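Long-range contacts in uncharacterized protein (Legionella pneumophila subsp. pneumophila str. Philadelphia 1, PDB 2PMA), which is of unknown function but is probably a peptidase related to the retropepsin-like aspartic endopeptidases: residues 4-10 against 137-143; 25-31 against 122-128. All blocks are in the same frame, centred on the assembly; numbering follows the deposited sequence. Where two conformers were deposited one is given.

Contact 1: 4-10 against 137-143; sequences IYGYVEK and PALTFTT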
ATOM      1  N   ILE A   4       3.134  -6.450 -17.558  0.50 26.25           N
ATOM      2  CA  ILE A   4       4.498  -6.256 -17.124  0.50 26.15           C
ATOM      3  C   ILE A   4       4.723  -4.784 -16.732  0.50 25.50           C
ATOM      4  O   ILE A   4       4.769  -3.892 -17.589  0.50 24.38           O
ATOM      5  CB  ILE A   4       5.538  -6.950 -18.095  0.50 26.97           C
ATOM      6  CG1 ILE A   4       6.844  -6.181 -18.191  0.50 27.53           C
ATOM      7  CG2 ILE A   4       4.897  -7.385 -19.437  0.50 27.36           C
ATOM      8  CD1 ILE A   4       7.729  -6.579 -17.096  0.50 29.57           C
ATOM      9  N   TYR A   5       4.811  -4.562 -15.416  1.00 24.04           N
ATOM     10  CA  TYR A   5       4.899  -3.215 -14.806  1.00 24.24           C
ATOM     11  C   TYR A   5       6.347  -2.801 -14.649  1.00 24.96           C
ATOM     12  O   TYR A   5       7.238  -3.660 -14.708  1.00 24.95           O
ATOM     13  CB  TYR A   5       4.261  -3.285 -13.420  1.00 25.11           C
ATOM     14  CG  TYR A   5       2.804  -3.666 -13.483  1.00 27.48           C
ATOM     15  CD1 TYR A   5       1.861  -2.767 -13.991  1.00 27.74           C
ATOM     16  CD2 TYR A   5       2.366  -4.924 -13.034  1.00 28.89           C
ATOM     17  CE1 TYR A   5       0.489  -3.112 -14.078  1.00 29.52           C
ATOM     18  CE2 TYR A   5       0.994  -5.276 -13.100  1.00 31.01           C
ATOM     19  CZ  TYR A   5       0.076  -4.362 -13.614  1.00 28.53           C
ATOM     20  OH  TYR A   5      -1.262  -4.683 -13.699  1.00 32.28           O
ATOM     21  N   GLY A   6       6.616  -1.502 -14.489  1.00 23.35           N
ATOM     22  CA  GLY A   6       7.984  -1.098 -14.116  1.00 23.86           C
ATOM     23  C   GLY A   6       8.199  -1.206 -12.590  1.00 24.40           C
ATOM     24  O   GLY A   6       7.278  -1.565 -11.825  1.00 25.09           O
ATOM     25  N   TYR A   7       9.403  -0.882 -12.120  1.00 24.30           N
ATOM     26  CA  TYR A   7       9.659  -0.988 -10.693  1.00 24.24           C
ATOM     27  C   TYR A   7       9.090   0.195  -9.883  1.00 24.66           C
ATOM     28  O   TYR A   7       9.036   0.125  -8.649  1.00 23.61           O
ATOM     29  CB  TYR A   7      11.131  -1.225 -10.384  1.00 25.74           C
ATOM     30  CG  TYR A   7      11.963   0.036 -10.300  1.00 26.63           C
ATOM     31  CD1 TYR A   7      12.449   0.654 -11.453  1.00 26.04           C
ATOM     32  CD2 TYR A   7      12.298   0.582  -9.053  1.00 26.94           C
ATOM     33  CE1 TYR A   7      13.235   1.811 -11.370  1.00 29.60           C
ATOM     34  CE2 TYR A   7      13.054   1.722  -8.951  1.00 29.95           C
ATOM     35  CZ  TYR A   7      13.516   2.341 -10.098  1.00 29.89           C
ATOM     36  OH  TYR A   7      14.278   3.469  -9.958  1.00 30.72           O
ATOM     37  N   VAL A   8       8.698   1.276 -10.575  1.00 24.80           N
ATOM     38  CA  VAL A   8       7.938   2.353  -9.932  1.00 24.58           C
ATOM     39  C   VAL A   8       6.720   2.589 -10.774  1.00 24.96           C
ATOM     40  O   VAL A   8       6.824   2.648 -11.997  1.00 24.80           O
ATOM     41  CB  VAL A   8       8.711   3.689  -9.836  1.00 25.42           C
ATOM     42  CG1 VAL A   8       7.888   4.705  -9.041  1.00 24.43           C
ATOM     43  CG2 VAL A   8      10.041   3.503  -9.185  1.00 27.49           C
ATOM     44  N   GLU A   9       5.564   2.723 -10.126  1.00 24.27           N
ATOM     45  CA  GLU A   9       4.300   2.980 -10.821  1.00 25.54           C
ATOM     46  C   GLU A   9       3.492   3.952  -9.992  1.00 25.77           C
ATOM     47  O   GLU A   9       3.658   4.006  -8.790  1.00 26.22           O
ATOM     48  CB  GLU A   9       3.473   1.686 -10.959  1.00 25.55           C
ATOM     49  CG  GLU A   9       4.079   0.596 -11.905  1.00 25.58           C
ATOM     50  CD  GLU A   9       4.036   0.993 -13.373  1.00 29.47           C
ATOM     51  OE1 GLU A   9       3.344   1.974 -13.739  1.00 30.46           O
ATOM     52  OE2 GLU A   9       4.697   0.318 -14.191  1.00 29.07           O
ATOM     53  N   LYS A  10       2.566   4.669 -10.615  1.00 25.76           N
ATOM     54  CA  LYS A  10       1.613   5.435  -9.803  1.00 25.77           C
ATOM     55  C   LYS A  10       0.498   4.470  -9.430  1.00 26.04           C
ATOM     56  O   LYS A  10       0.052   3.662 -10.269  1.00 25.89           O
ATOM     57  CB  LYS A  10       1.061   6.625 -10.597  1.00 26.68           C
ATOM     58  CG  LYS A  10       2.077   7.752 -10.848  1.00 29.15           C
ATOM     59  CD  LYS A  10       2.601   8.396  -9.558  1.00 27.60           C
ATOM     60  CE  LYS A  10       3.356   9.720  -9.892  1.00 31.60           C
ATOM     61  NZ  LYS A  10       3.847  10.270  -8.593  1.00 31.01           N
ATOM     62  N   PRO A 137      12.462  -4.097 -14.230  1.00 22.66           N
ATOM     63  CA  PRO A 137      13.062  -2.951 -13.542  1.00 23.46           C
ATOM     64  C   PRO A 137      13.746  -1.928 -14.428  1.00 23.48           C
ATOM     65  O   PRO A 137      14.200  -0.900 -13.914  1.00 23.08           O
ATOM     66  CB  PRO A 137      14.069  -3.598 -12.599  1.00 23.50           C
ATOM     67  CG  PRO A 137      14.483  -4.826 -13.303  1.00 24.90           C
ATOM     68  CD  PRO A 137      13.257  -5.327 -14.040  1.00 23.44           C
ATOM     69  N   ALA A 138      13.835  -2.205 -15.730  1.00 22.53           N
ATOM     70  CA  ALA A 138      14.275  -1.194 -16.696  1.00 23.73           C
ATOM     71  C   ALA A 138      13.223  -0.119 -16.935  1.00 24.64           C
ATOM     72  O   ALA A 138      13.530   0.923 -17.538  1.00 25.43           O
ATOM     73  CB  ALA A 138      14.600  -1.855 -18.009  1.00 23.61           C
ATOM     74  N   LEU A 139      11.984  -0.377 -16.537  1.00 24.07           N
ATOM     75  CA  LEU A 139      10.854   0.522 -16.873  1.00 24.79           C
ATOM     76  C   LEU A 139      10.302   1.233 -15.648  1.00 24.74           C
ATOM     77  O   LEU A 139      10.439   0.732 -14.540  1.00 24.32           O
ATOM     78  CB  LEU A 139       9.710  -0.274 -17.519  1.00 25.24           C
ATOM     79  CG  LEU A 139      10.068  -1.175 -18.711  1.00 25.15           C
ATOM     80  CD1 LEU A 139       8.792  -1.886 -19.158  1.00 27.52           C
ATOM     81  CD2 LEU A 139      10.657  -0.325 -19.817  1.00 26.04           C
ATOM     82  N   THR A 140       9.692   2.401 -15.843  1.00 25.52           N
ATOM     83  CA  THR A 140       8.913   3.040 -14.769  1.00 26.58           C
ATOM     84  C   THR A 140       7.647   3.615 -15.397  1.00 26.70           C
ATOM     85  O   THR A 140       7.645   3.979 -16.604  1.00 26.61           O
ATOM     86  CB  THR A 140       9.696   4.197 -14.101  1.00 27.81           C
ATOM     87  OG1 THR A 140      10.095   5.116 -15.115  1.00 27.99           O
ATOM     88  CG2 THR A 140      10.970   3.690 -13.392  1.00 29.04           C
ATOM     89  N   PHE A 141       6.583   3.677 -14.593  1.00 26.90           N
ATOM     90  CA  PHE A 141       5.339   4.349 -14.959  1.00 28.56           C
ATOM     91  C   PHE A 141       4.761   3.814 -16.270  1.00 29.51           C
ATOM     92  O   PHE A 141       4.401   4.583 -17.168  1.00 29.20           O
ATOM     93  CB  PHE A 141       5.570   5.854 -15.021  1.00 29.02           C
ATOM     94  CG  PHE A 141       6.072   6.412 -13.743  1.00 29.70           C
ATOM     95  CD1 PHE A 141       7.348   6.945 -13.652  1.00 30.80           C
ATOM     96  CD2 PHE A 141       5.272   6.358 -12.596  1.00 29.35           C
ATOM     97  CE1 PHE A 141       7.810   7.438 -12.433  1.00 32.19           C
ATOM     98  CE2 PHE A 141       5.723   6.869 -11.381  1.00 30.14           C
ATOM     99  CZ  PHE A 141       6.998   7.399 -11.307  1.00 30.55           C
ATOM    100  N   THR A 142       4.664   2.490 -16.367  1.00 29.93           N
ATOM    101  CA  THR A 142       4.101   1.853 -17.558  1.00 32.16           C
ATOM    102  C   THR A 142       2.591   2.068 -17.679  1.00 34.34           C
ATOM    103  O   THR A 142       2.042   1.940 -18.786  1.00 33.69           O
ATOM    104  CB  THR A 142       4.302   0.349 -17.558  1.00 32.73           C
ATOM    105  OG1 THR A 142       3.582  -0.218 -16.460  1.00 31.51           O
ATOM    106  CG2 THR A 142       5.791  -0.025 -17.499  1.00 32.90           C
ATOM    107  N   THR A 143       1.923   2.350 -16.548  1.00 36.41           N
ATOM    108  CA  THR A 143       0.476   2.539 -16.550  1.00 40.23           C
ATOM    109  C   THR A 143       0.176   3.886 -17.215  1.00 42.74           C
ATOM    110  O   THR A 143      -0.984   4.211 -17.498  1.00 43.80           O
ATOM    111  CB  THR A 143      -0.155   2.411 -15.138  1.00 39.94           C
ATOM    112  OG1 THR A 143       0.470   3.330 -14.239  1.00 41.36           O
ATOM    113  CG2 THR A 143       0.039   0.984 -14.587  1.00 39.48           C
TER
HETATM  114  O   HOH W   1      -1.695   3.331 -12.066  1.00 27.54           O

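Contact 2: 25-31 against 122-128; sequences DTGAKSA and LLGRDAI. With ACT (acetate ion), chain E; FMT (formic acid), chain H.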
ATOM      1  N   ASP A  25       8.413  -4.238  -5.484  1.00 25.43           N
ATOM      2  CA  ASP A  25       9.606  -4.763  -4.843  1.00 26.81           C
ATOM      3  C   ASP A  25       9.469  -6.274  -4.722  1.00 25.96           C
ATOM      4  O   ASP A  25       8.844  -6.774  -3.795  1.00 26.28           O
ATOM      5  CB  ASP A  25       9.720  -4.143  -3.439  1.00 27.62           C
ATOM      6  CG  ASP A  25      10.990  -4.547  -2.699  1.00 32.87           C
ATOM      7  OD1 ASP A  25      11.720  -5.442  -3.144  1.00 33.82           O
ATOM      8  OD2 ASP A  25      11.287  -3.924  -1.661  1.00 37.90           O
ATOM      9  N   THR A  26      10.091  -7.012  -5.639  1.00 24.75           N
ATOM     10  CA  THR A  26       9.952  -8.474  -5.633  1.00 24.83           C
ATOM     11  C   THR A  26      10.776  -9.130  -4.495  1.00 25.13           C
ATOM     12  O   THR A  26      10.600 -10.309  -4.217  1.00 26.23           O
ATOM     13  CB  THR A  26      10.329  -9.083  -6.991  1.00 24.23           C
ATOM     14  OG1 THR A  26      11.683  -8.726  -7.275  1.00 24.14           O
ATOM     15  CG2 THR A  26       9.424  -8.514  -8.115  1.00 25.83           C
ATOM     16  N   GLY A  27      11.633  -8.357  -3.821  1.00 25.85           N
ATOM     17  CA  GLY A  27      12.432  -8.878  -2.715  1.00 27.31           C
ATOM     18  C   GLY A  27      11.675  -8.983  -1.386  1.00 28.16           C
ATOM     19  O   GLY A  27      12.143  -9.625  -0.450  1.00 29.11           O
ATOM     20  N   ALA A  28      10.506  -8.370  -1.323  1.00 28.39           N
ATOM     21  CA  ALA A  28       9.654  -8.353  -0.102  1.00 29.13           C
ATOM     22  C   ALA A  28       8.311  -9.048  -0.348  1.00 28.19           C
ATOM     23  O   ALA A  28       7.698  -8.871  -1.391  1.00 27.03           O
ATOM     24  CB  ALA A  28       9.397  -6.919   0.284  1.00 29.54           C
ATOM     25  N   LYS A  29       7.833  -9.824   0.620  1.00 28.43           N
ATOM     26  CA  LYS A  29       6.511 -10.432   0.496  1.00 28.78           C
ATOM     27  C   LYS A  29       5.391  -9.407   0.717  1.00 27.98           C
ATOM     28  O   LYS A  29       4.415  -9.396  -0.027  1.00 26.44           O
ATOM     29  CB  LYS A  29       6.353 -11.575   1.508  1.00 29.68           C
ATOM     30  CG  LYS A  29       5.128 -12.429   1.260  1.00 32.58           C
ATOM     31  CD  LYS A  29       4.986 -13.510   2.325  1.00 34.31           C
ATOM     32  CE  LYS A  29       3.536 -13.972   2.385  1.00 41.14           C
ATOM     33  NZ  LYS A  29       3.223 -14.788   1.168  1.00 43.26           N
ATOM     34  N   SER A  30       5.545  -8.559   1.740  1.00 26.62           N
ATOM     35  CA  SER A  30       4.479  -7.662   2.196  1.00 27.34           C
ATOM     36  C   SER A  30       4.488  -6.325   1.495  1.00 26.10           C
ATOM     37  O   SER A  30       5.537  -5.876   1.026  1.00 27.89           O
ATOM     38  CB  SER A  30       4.658  -7.362   3.708  1.00 28.24           C
ATOM     39  OG  SER A  30       4.635  -8.563   4.418  1.00 31.84           O
ATOM     40  N   ALA A  31       3.334  -5.667   1.482  1.00 26.37           N
ATOM     41  CA  ALA A  31       3.244  -4.256   1.016  1.00 25.12           C
ATOM     42  C   ALA A  31       3.287  -3.361   2.265  1.00 25.95           C
ATOM     43  O   ALA A  31       2.927  -3.825   3.359  1.00 25.41           O
ATOM     44  CB  ALA A  31       1.948  -4.036   0.234  1.00 24.67           C
ATOM     45  N   LEU A 122       5.009   0.698  -0.853  1.00 26.91           N
ATOM     46  CA  LEU A 122       5.823  -0.371  -1.435  1.00 26.63           C
ATOM     47  C   LEU A 122       4.864  -1.539  -1.659  1.00 27.05           C
ATOM     48  O   LEU A 122       4.140  -1.934  -0.735  1.00 26.32           O
ATOM     49  CB  LEU A 122       6.925  -0.728  -0.459  1.00 28.44           C
ATOM     50  CG  LEU A 122       8.001  -1.738  -0.842  1.00 31.31           C
ATOM     51  CD1 LEU A 122       9.211  -1.502   0.061  1.00 39.46           C
ATOM     52  CD2 LEU A 122       7.475  -3.183  -0.708  1.00 34.80           C
ATOM     53  N   LEU A 123       4.846  -2.090  -2.871  1.00 24.42           N
ATOM     54  CA  LEU A 123       4.020  -3.246  -3.184  1.00 24.42           C
ATOM     55  C   LEU A 123       4.961  -4.430  -3.313  1.00 25.19           C
ATOM     56  O   LEU A 123       5.859  -4.407  -4.136  1.00 25.58           O
ATOM     57  CB  LEU A 123       3.278  -2.990  -4.510  1.00 25.14           C
ATOM     58  CG  LEU A 123       2.341  -1.776  -4.488  1.00 25.37           C
ATOM     59  CD1 LEU A 123       1.723  -1.656  -5.895  1.00 29.53           C
ATOM     60  CD2 LEU A 123       1.230  -1.958  -3.379  1.00 28.05           C
ATOM     61  N   GLY A 124       4.765  -5.448  -2.481  1.00 24.37           N
ATOM     62  CA  GLY A 124       5.652  -6.601  -2.468  1.00 23.29           C
ATOM     63  C   GLY A 124       5.060  -7.709  -3.317  1.00 23.25           C
ATOM     64  O   GLY A 124       4.144  -7.466  -4.118  1.00 23.40           O
ATOM     65  N   ARG A 125       5.557  -8.925  -3.127  1.00 23.11           N
ATOM     66  CA  ARG A 125       5.180 -10.052  -3.978  1.00 22.95           C
ATOM     67  C   ARG A 125       3.701 -10.371  -3.886  1.00 24.50           C
ATOM     68  O   ARG A 125       3.075 -10.604  -4.905  1.00 23.76           O
ATOM     69  CB  ARG A 125       6.002 -11.306  -3.657  1.00 23.81           C
ATOM     70  CG  ARG A 125       7.489 -11.116  -3.925  1.00 23.18           C
ATOM     71  CD  ARG A 125       8.195 -12.482  -3.922  1.00 25.16           C
ATOM     72  NE  ARG A 125       8.206 -13.122  -2.585  1.00 27.82           N
ATOM     73  CZ  ARG A 125       9.046 -12.830  -1.595  1.00 28.29           C
ATOM     74  NH1 ARG A 125       9.963 -11.877  -1.723  1.00 27.49           N
ATOM     75  NH2 ARG A 125       8.983 -13.508  -0.451  1.00 30.82           N
ATOM     76  N   ASP A 126       3.131 -10.350  -2.674  1.00 24.44           N
ATOM     77  CA  ASP A 126       1.715 -10.663  -2.542  1.00 25.67           C
ATOM     78  C   ASP A 126       0.866  -9.712  -3.394  1.00 24.92           C
ATOM     79  O   ASP A 126      -0.065 -10.164  -4.050  1.00 25.91           O
ATOM     80  CB  ASP A 126       1.256 -10.622  -1.073  1.00 25.44           C
ATOM     81  CG  ASP A 126       1.787 -11.805  -0.253  1.00 30.62           C
ATOM     82  OD1 ASP A 126       2.307 -12.776  -0.845  1.00 33.14           O
ATOM     83  OD2 ASP A 126       1.668 -11.766   0.986  1.00 33.02           O
ATOM     84  N   ALA A 127       1.152  -8.407  -3.327  1.00 24.92           N
ATOM     85  CA  ALA A 127       0.400  -7.396  -4.079  1.00 25.09           C
ATOM     86  C   ALA A 127       0.628  -7.571  -5.580  1.00 24.82           C
ATOM     87  O   ALA A 127      -0.303  -7.498  -6.357  1.00 25.26           O
ATOM     88  CB  ALA A 127       0.805  -5.965  -3.653  1.00 24.94           C
ATOM     89  N   ILE A 128       1.875  -7.768  -5.981  1.00 24.63           N
ATOM     90  CA  ILE A 128       2.182  -7.901  -7.427  1.00 24.52           C
ATOM     91  C   ILE A 128       1.420  -9.114  -7.978  1.00 24.28           C
ATOM     92  O   ILE A 128       0.849  -9.072  -9.089  1.00 23.99           O
ATOM     93  CB  ILE A 128       3.694  -8.037  -7.653  1.00 23.88           C
ATOM     94  CG1 ILE A 128       4.397  -6.735  -7.211  1.00 25.76           C
ATOM     95  CG2 ILE A 128       3.996  -8.256  -9.162  1.00 24.89           C
ATOM     96  CD1 ILE A 128       5.906  -6.877  -6.938  1.00 27.76           C
TER
HETATM   97  C   ACT E 205      10.343 -12.192   2.119  1.00 62.60           C
HETATM   98  O   ACT E 205       9.607 -13.126   2.525  1.00 62.84           O
HETATM   99  OXT ACT E 205      11.120 -12.478   1.162  1.00 62.65           O
HETATM  100  CH3 ACT E 205      10.279 -10.829   2.752  1.00 61.95           C
HETATM  101  C   FMT H 304       5.893 -15.240  -1.293  1.00 62.82           C
HETATM  102  O1  FMT H 304       6.700 -15.900  -0.621  1.00 62.68           O
HETATM  103  O2  FMT H 304       6.062 -14.867  -2.463  1.00 62.12           O
HETATM  104  O   HOH W   2       2.728  -7.318  -1.159  1.00 18.61           O

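Contact 1: 4-10 against 137-143
Glu9 sets CG anti to its own carbonyl carbon (chi1 -67°) and then bends at chi2 (-70°), so that a side chain starting away from 137-143 doubles back and lays its carboxylate against Thr142 and Thr143. Thr142 meets it with OG1 held between backbone N and carbonyl carbon (chi1 64°), which places hydroxyl and amide of one residue at the same carboxylate oxygen. Three donors grip that oxygen. The Thr142 hydroxyl OG1 comes to Glu9 OE2 at 2.6 Å from above the carboxylate plane, while the Thr142 amide N reaches OE2 at 3.1 Å on the syn side. On the anti lone pair, Gly6 N donates to Glu9 OE2 at 2.7 Å, tying the glutamate back to its own segment. The other oxygen, Glu9 OE1, accepts from Thr143 N at 3.2 Å. Together these bonds fix the rotation of a buried carboxylate. Next to it, a water bridges Lys10 O and Thr143 OG1.

Two backbone bonds continue the junction: Phe141 N donates almost straight to Val8 O at 2.8 Å, and Tyr7 N donates to Leu139 O at 3.1 Å. The CA of Gly6 also packs close to Leu139 O. Val8 CG1 touches Phe141 CZ at 3.6 Å, the two side chains running alongside, and the aliphatic part of Lys10 passes the same ring, with CG 3.8 Å from Phe141 CE2.

The contact lays the C-terminal tail, which follows strand 133-136, the parallel partner of strand 3-6, across strands 3-6 and 8-13. Tyr5 and Glu9 also touch Leu24 and Leu100 of strands 18-24 and 90-100, the two antiparallel neighbours of strand 8-13.

Contact 2: 25-31 against 122-128
The Asp-Thr-Gly-Ala loop, which in retropepsins carries the catalytic aspartate, here packs against a Leu-Leu-Gly-Arg-Asp segment in an arrangement consistent with the psi structure of aspartic peptidases: strand 121-123 lies between strands 18-24 and 31-43, and helix 125-130 follows. Asp25 N donates to Leu123 O at 2.9 Å, and Asp25 OD1 accepts from Gly27 N, an Asx turn inside a type I turn. With its CG anti to N (chi1 -176°), Asp25 brings OD2 to 3.6 Å from Leu122 CD1.

Gly124 CA, at the N-cap, makes CA-H...O contacts with Asp25 O and Ser30 O. The first helical amides reach into the loop, Arg125 N to Ala28 O at 2.8 Å and Asp126 N to Lys29 O at 3.1 Å. Arg125 NH1 bonds Thr26 O, which lies in the guanidinium plane, at 3.0 Å, and Lys29 NZ forms a salt bridge with the syn lone pair of Asp126 OD1.

Arg125 NH1 and NH2 both donate to acetate OXT, while NE donates to formic acid O2 and NH2 weakly to its O1; both molecules probably come from the crystallisation liquor. This suggests that the guanidinium edge can accept small anions while NH1 and the backbone N fasten the loop.

Contact 2 is nested along the chain within the loop closed by contact 1, which joins the two ends of the modelled polypeptide. Their centres lie about 14 Å apart and their nearest atoms about 5 Å, so they do not touch. Both reach the same mixed sheet, and strand 18-24 connects them: it pairs antiparallel with 8-13 of contact 1, parallel with 121-123 of contact 2, and runs directly into the 25-31 loop. Contact 2 shapes the probable active-site loop nearer the centre of the molecule, about 9 Å from it between centres, against about 16 Å for contact 1, where the C-terminal tail is laid over the N-terminal strands.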